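Local atomic coordinates of hydroxyethylphosphonate dioxygenase (Streptomyces albus, PDB entry 6B9R), a protein that probably uses iron and oxygen to cleave the carbon-carbon bond of 2-hydroxyethylphosphonate, giving hydroxymethylphosphonate. Residues R87-V91 with D387-E391; S94-R99 with E110-T114. All coordinates share one frame. Residues are numbered along the deposited sequence.

Overall arrangement
Contact 2 is nested along the chain inside the large loop that contact 1 closes, and their centres lie about 16 Å apart. Strand 86-89 leads straight into helix 91-96, so the first segments of the two contacts follow one another. Met-89 joins them directly: its SD packs 3.3 Å from Thr-114 C. Contact 1 lies at the surface, where two strands of different sheets meet through a methionine, a leucine and one arginine, without backbone hydrogen bonds between them. Contact 2 is more buried and far more polar, with backbone pairing, serine hydroxyls and salt bridges, and it reaches the substrate pocket and the second subunit.

Contact 1: R87-V91 with D387-E391; sequences RMMRV and DGRLE
Met-88 overlaps the backbone of strand 384-390 and the side chain of Leu-390. Its CA-to-CB bond points toward that strand, and the m, t, t rotamer extends the chain so that Met-88 CE lies 3.6 Å from Gly-388 C and 3.8 Å from Arg-389 N. An ideal CB on Gly-388 would lie 2.6 Å from Met-88 CE, a clash. Leu-390 (m, t) sets out sideways, but its end turns in, bringing Leu-390 CD2 to 3.6 Å from Met-88 CG. Both backbones are extended up to Met-89 and Leu-390. The short strand axes run nearly parallel at 24°, 8.4 Å apart, with CA atoms of Met-88 and Leu-390 7.2 Å from each other, too far for backbone pairing. Arg-90, the N-cap residue of helix 91-96, crosses the gap in an m, m, t rotamer: Arg-90 NH1 donates to Arg-389 O at 2.8 Å, with the oxygen near the guanidinium plane. A water accepts from Arg-90 NH2 (3.2 Å) and Arg-389 N (2.9 Å), and Asp-394 forms a salt bridge with the same guanidinium. The CA-to-CB bond of Arg-389 points away, and its guanidinium makes a salt bridge just past the strand end, Arg-389 NE to Glu-391 OE2 at 3.0 Å. Met-88 also packs on Val-377 and Trp-379 of strand 375-381. Strand 86-89 is outermost in a seven-stranded antiparallel sheet, hydrogen-bonded to strand 395-398, and strand 384-390 outermost in a three-stranded one; such face-to-face packing of two sheets is that of a beta-sandwich, as in the double-stranded beta-helix of cupins.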
# COMPACT_ATOMS: atom_id res chain seq x y z
N ARG A 87 -11.39 20.78 -5.28
CA ARG A 87 -11.69 21.87 -4.35
C ARG A 87 -10.59 22.92 -4.44
O ARG A 87 -9.41 22.58 -4.50
CB ARG A 87 -11.83 21.36 -2.91
CG ARG A 87 -12.05 22.48 -1.90
CD ARG A 87 -12.34 21.93 -0.49
NE ARG A 87 -11.72 20.64 -0.22
CZ ARG A 87 -10.45 20.46 0.14
NH1 ARG A 87 -9.62 21.50 0.25
NH2 ARG A 87 -10.00 19.24 0.37
N MET A 88 -11.00 24.18 -4.43
CA MET A 88 -10.06 25.29 -4.49
C MET A 88 -9.86 25.87 -3.10
O MET A 88 -10.76 25.84 -2.25
CB MET A 88 -10.56 26.39 -5.44
CG MET A 88 -10.88 25.85 -6.82
SD MET A 88 -11.54 27.08 -7.96
CE MET A 88 -11.55 26.06 -9.43
N MET A 89 -8.67 26.41 -2.88
CA MET A 89 -8.35 27.17 -1.69
C MET A 89 -7.88 28.56 -2.11
O MET A 89 -7.14 28.70 -3.08
CB MET A 89 -7.27 26.47 -0.88
CG MET A 89 -6.98 27.16 0.44
SD MET A 89 -5.77 26.23 1.38
CE MET A 89 -5.70 27.26 2.84
N ARG A 90 -8.32 29.59 -1.38
CA ARG A 90 -8.08 30.97 -1.78
C ARG A 90 -6.89 31.57 -1.03
O ARG A 90 -6.61 31.21 0.12
CB ARG A 90 -9.31 31.85 -1.54
CG ARG A 90 -10.61 31.31 -2.12
CD ARG A 90 -10.52 31.15 -3.62
NE ARG A 90 -11.76 30.61 -4.18
CZ ARG A 90 -11.91 30.29 -5.46
NH1 ARG A 90 -10.91 30.46 -6.31
NH2 ARG A 90 -13.07 29.79 -5.90
N VAL A 91 -6.23 32.52 -1.69
CA VAL A 91 -5.16 33.32 -1.10
C VAL A 91 -5.50 33.79 0.30
O VAL A 91 -4.68 33.69 1.22
CB VAL A 91 -4.84 34.54 -1.98
CG1 VAL A 91 -3.92 35.51 -1.24
CG2 VAL A 91 -4.22 34.11 -3.26
N ASP A 387 -17.58 24.27 -12.58
CA ASP A 387 -16.61 25.23 -13.08
C ASP A 387 -16.17 26.13 -11.94
O ASP A 387 -16.90 26.33 -10.97
CB ASP A 387 -17.17 26.06 -14.23
CG ASP A 387 -18.47 26.73 -13.88
OD1 ASP A 387 -18.45 27.70 -13.09
OD2 ASP A 387 -19.53 26.29 -14.38
N GLY A 388 -14.96 26.67 -12.06
CA GLY A 388 -14.46 27.57 -11.05
C GLY A 388 -13.29 28.34 -11.63
O GLY A 388 -12.82 28.05 -12.73
N ARG A 389 -12.83 29.32 -10.86
CA ARG A 389 -11.73 30.16 -11.32
C ARG A 389 -10.71 30.32 -10.21
O ARG A 389 -11.05 30.75 -9.10
CB ARG A 389 -12.23 31.53 -11.76
CG ARG A 389 -11.23 32.22 -12.68
CD ARG A 389 -11.80 33.51 -13.21
NE ARG A 389 -11.57 34.59 -12.27
CZ ARG A 389 -11.62 35.87 -12.60
NH1 ARG A 389 -11.90 36.21 -13.85
NH2 ARG A 389 -11.38 36.81 -11.69
N LEU A 390 -9.46 29.98 -10.51
CA LEU A 390 -8.35 30.14 -9.57
C LEU A 390 -7.66 31.46 -9.88
O LEU A 390 -7.17 31.65 -10.99
CB LEU A 390 -7.36 28.99 -9.69
CG LEU A 390 -7.90 27.62 -9.29
CD1 LEU A 390 -7.08 26.50 -9.93
CD2 LEU A 390 -7.84 27.51 -7.78
N GLU A 391 -7.62 32.37 -8.91
CA GLU A 391 -6.85 33.59 -9.04
C GLU A 391 -5.39 33.29 -8.73
O GLU A 391 -5.06 32.24 -8.17
CB GLU A 391 -7.38 34.66 -8.10
CG GLU A 391 -8.88 34.65 -7.91
CD GLU A 391 -9.62 35.15 -9.12
OE1 GLU A 391 -9.13 36.11 -9.75
OE2 GLU A 391 -10.70 34.60 -9.44
O HOH W 1 -14.51 30.18 -8.70

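Contact 2: S94-R99 with E110-T114; sequences SEASSR and EYRDT. With 2HE ((2-hydroxyethyl)phosphonic acid), chain F.
The contact carries Tyr-111 of the substrate pocket, whose OH gives a very short 2.5 Å hydrogen bond to O2 of the bound 2-hydroxyethylphosphonate. The side chain of Tyr-111 is about 7 Å from the bound iron. His-149, Gln-153 and His-190 hold that metal. Tyr-111 and Arg-99 form an antiparallel hydrogen-bonded pair: Arg-99 N to Tyr-111 O is 2.9 Å and Tyr-111 N to Arg-99 O 2.7 Å. Just before it the chain leaves helix 91-96 at Ser-97 and, from Ser-98, becomes extended. Three serines fasten this turn to the strand. Ser-94 OG (chi1 m) donates to Asp-113 O at 2.7 Å. Ser-97 OG (p) donates to Ser-94 O at 2.5 Å while accepting from Asp-113 N at 2.8 Å, tying the helix end to the strand backbone. Ser-98 OG (t) donates to Glu-110 OE2 at 2.6 Å, an oxygen that also meets Arg-112 NE at 3.1 Å in a salt bridge. Arg-99 folds back, its NE and NH2 reaching Ser-97 O at 2.9 and 3.0 Å, and Arg-99 NH2 forms a salt bridge with Asp-113 OD1 at 2.9 Å; Arg-30 of the second subunit forms another with Asp-113. Tyr-111 CB lies over one face of the Arg-99 guanidinium, 3.5 Å from Arg-99 NH1. Arg-112 extends across the helix direction, with Glu-95 CG over one guanidinium face, 3.7 Å from Arg-112 NH1. Glu-125 bridges to Arg-99, and Trp-126 gives Arg-112 a cation-pi partner; both belong to strand 123-129, which flanks strand 106-113 beyond its hairpin with strand 99-103 at the sheet's end.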
# COMPACT_ATOMS: atom_id res chain seq x y z
N SER A 94 -5.12 31.02 2.62
CA SER A 94 -3.71 30.72 2.82
C SER A 94 -3.06 31.74 3.75
O SER A 94 -2.30 31.38 4.66
CB SER A 94 -2.99 30.67 1.47
OG SER A 94 -3.43 29.54 0.73
N GLU A 95 -3.37 33.02 3.55
CA GLU A 95 -2.80 34.06 4.41
C GLU A 95 -3.29 33.93 5.85
O GLU A 95 -2.53 34.20 6.78
CB GLU A 95 -3.13 35.44 3.86
CG GLU A 95 -2.39 35.76 2.56
CD GLU A 95 -2.91 37.02 1.91
OE1 GLU A 95 -3.91 37.57 2.41
OE2 GLU A 95 -2.32 37.44 0.88
N ALA A 96 -4.55 33.52 6.04
CA ALA A 96 -5.07 33.36 7.40
C ALA A 96 -4.35 32.24 8.14
O ALA A 96 -4.31 32.26 9.38
CB ALA A 96 -6.57 33.08 7.36
N SER A 97 -3.81 31.26 7.42
CA SER A 97 -3.06 30.16 8.01
C SER A 97 -1.61 30.52 8.34
O SER A 97 -0.84 29.63 8.72
CB SER A 97 -3.06 28.96 7.06
OG SER A 97 -2.17 29.21 5.98
N SER A 98 -1.23 31.79 8.20
CA SER A 98 0.17 32.18 8.29
C SER A 98 0.79 31.83 9.64
O SER A 98 0.18 32.05 10.69
CB SER A 98 0.31 33.69 8.05
OG SER A 98 1.61 34.13 8.36
N ARG A 99 2.01 31.31 9.59
CA ARG A 99 2.86 31.08 10.76
C ARG A 99 4.25 31.61 10.45
O ARG A 99 4.83 31.28 9.41
CB ARG A 99 2.96 29.59 11.11
CG ARG A 99 1.79 29.02 11.86
CD ARG A 99 1.44 27.64 11.34
NE ARG A 99 0.88 27.74 10.00
CZ ARG A 99 1.29 27.04 8.95
NH1 ARG A 99 2.27 26.16 9.06
NH2 ARG A 99 0.69 27.24 7.78
N GLU A 110 8.16 32.32 6.88
CA GLU A 110 6.71 32.42 7.03
C GLU A 110 6.07 31.30 6.23
O GLU A 110 6.32 31.17 5.03
CB GLU A 110 6.15 33.76 6.53
CG GLU A 110 4.61 33.82 6.71
CD GLU A 110 3.94 35.04 6.09
OE1 GLU A 110 4.63 35.82 5.41
OE2 GLU A 110 2.71 35.19 6.28
N TYR A 111 5.24 30.50 6.91
CA TYR A 111 4.53 29.37 6.31
C TYR A 111 3.07 29.74 6.04
O TYR A 111 2.44 30.43 6.85
CB TYR A 111 4.52 28.15 7.23
CG TYR A 111 5.85 27.56 7.63
CD1 TYR A 111 6.54 28.05 8.73
CD2 TYR A 111 6.38 26.47 6.95
CE1 TYR A 111 7.73 27.49 9.13
CE2 TYR A 111 7.59 25.90 7.34
CZ TYR A 111 8.26 26.42 8.43
OH TYR A 111 9.44 25.86 8.83
N ARG A 112 2.54 29.25 4.93
CA ARG A 112 1.12 29.37 4.62
C ARG A 112 0.63 28.05 4.03
O ARG A 112 1.27 27.51 3.12
CB ARG A 112 0.86 30.52 3.62
CG ARG A 112 1.14 31.91 4.19
CD ARG A 112 0.81 33.01 3.20
NE ARG A 112 1.35 34.29 3.64
CZ ARG A 112 1.52 35.34 2.84
NH1 ARG A 112 1.18 35.27 1.56
NH2 ARG A 112 2.03 36.47 3.33
N ASP A 113 -0.48 27.53 4.55
CA ASP A 113 -1.09 26.36 3.94
C ASP A 113 -1.60 26.69 2.55
O ASP A 113 -2.09 27.80 2.28
CB ASP A 113 -2.29 25.85 4.74
CG ASP A 113 -1.92 25.41 6.13
OD1 ASP A 113 -0.74 25.10 6.39
OD2 ASP A 113 -2.83 25.38 6.97
N THR A 114 -1.54 25.69 1.67
CA THR A 114 -2.28 25.69 0.41
C THR A 114 -3.15 24.42 0.37
O THR A 114 -3.28 23.71 1.38
CB THR A 114 -1.33 25.81 -0.79
OG1 THR A 114 -0.41 24.73 -0.81
CG2 THR A 114 -0.55 27.11 -0.70
O3 2HE F . 11.08 21.86 6.26
P 2HE F . 11.31 23.23 6.80
O1 2HE F . 12.61 23.24 7.75
O2 2HE F . 10.03 23.77 7.62
CA 2HE F . 11.60 24.27 5.35
CB 2HE F . 10.64 23.79 4.26
O4 2HE F . 11.11 22.59 3.63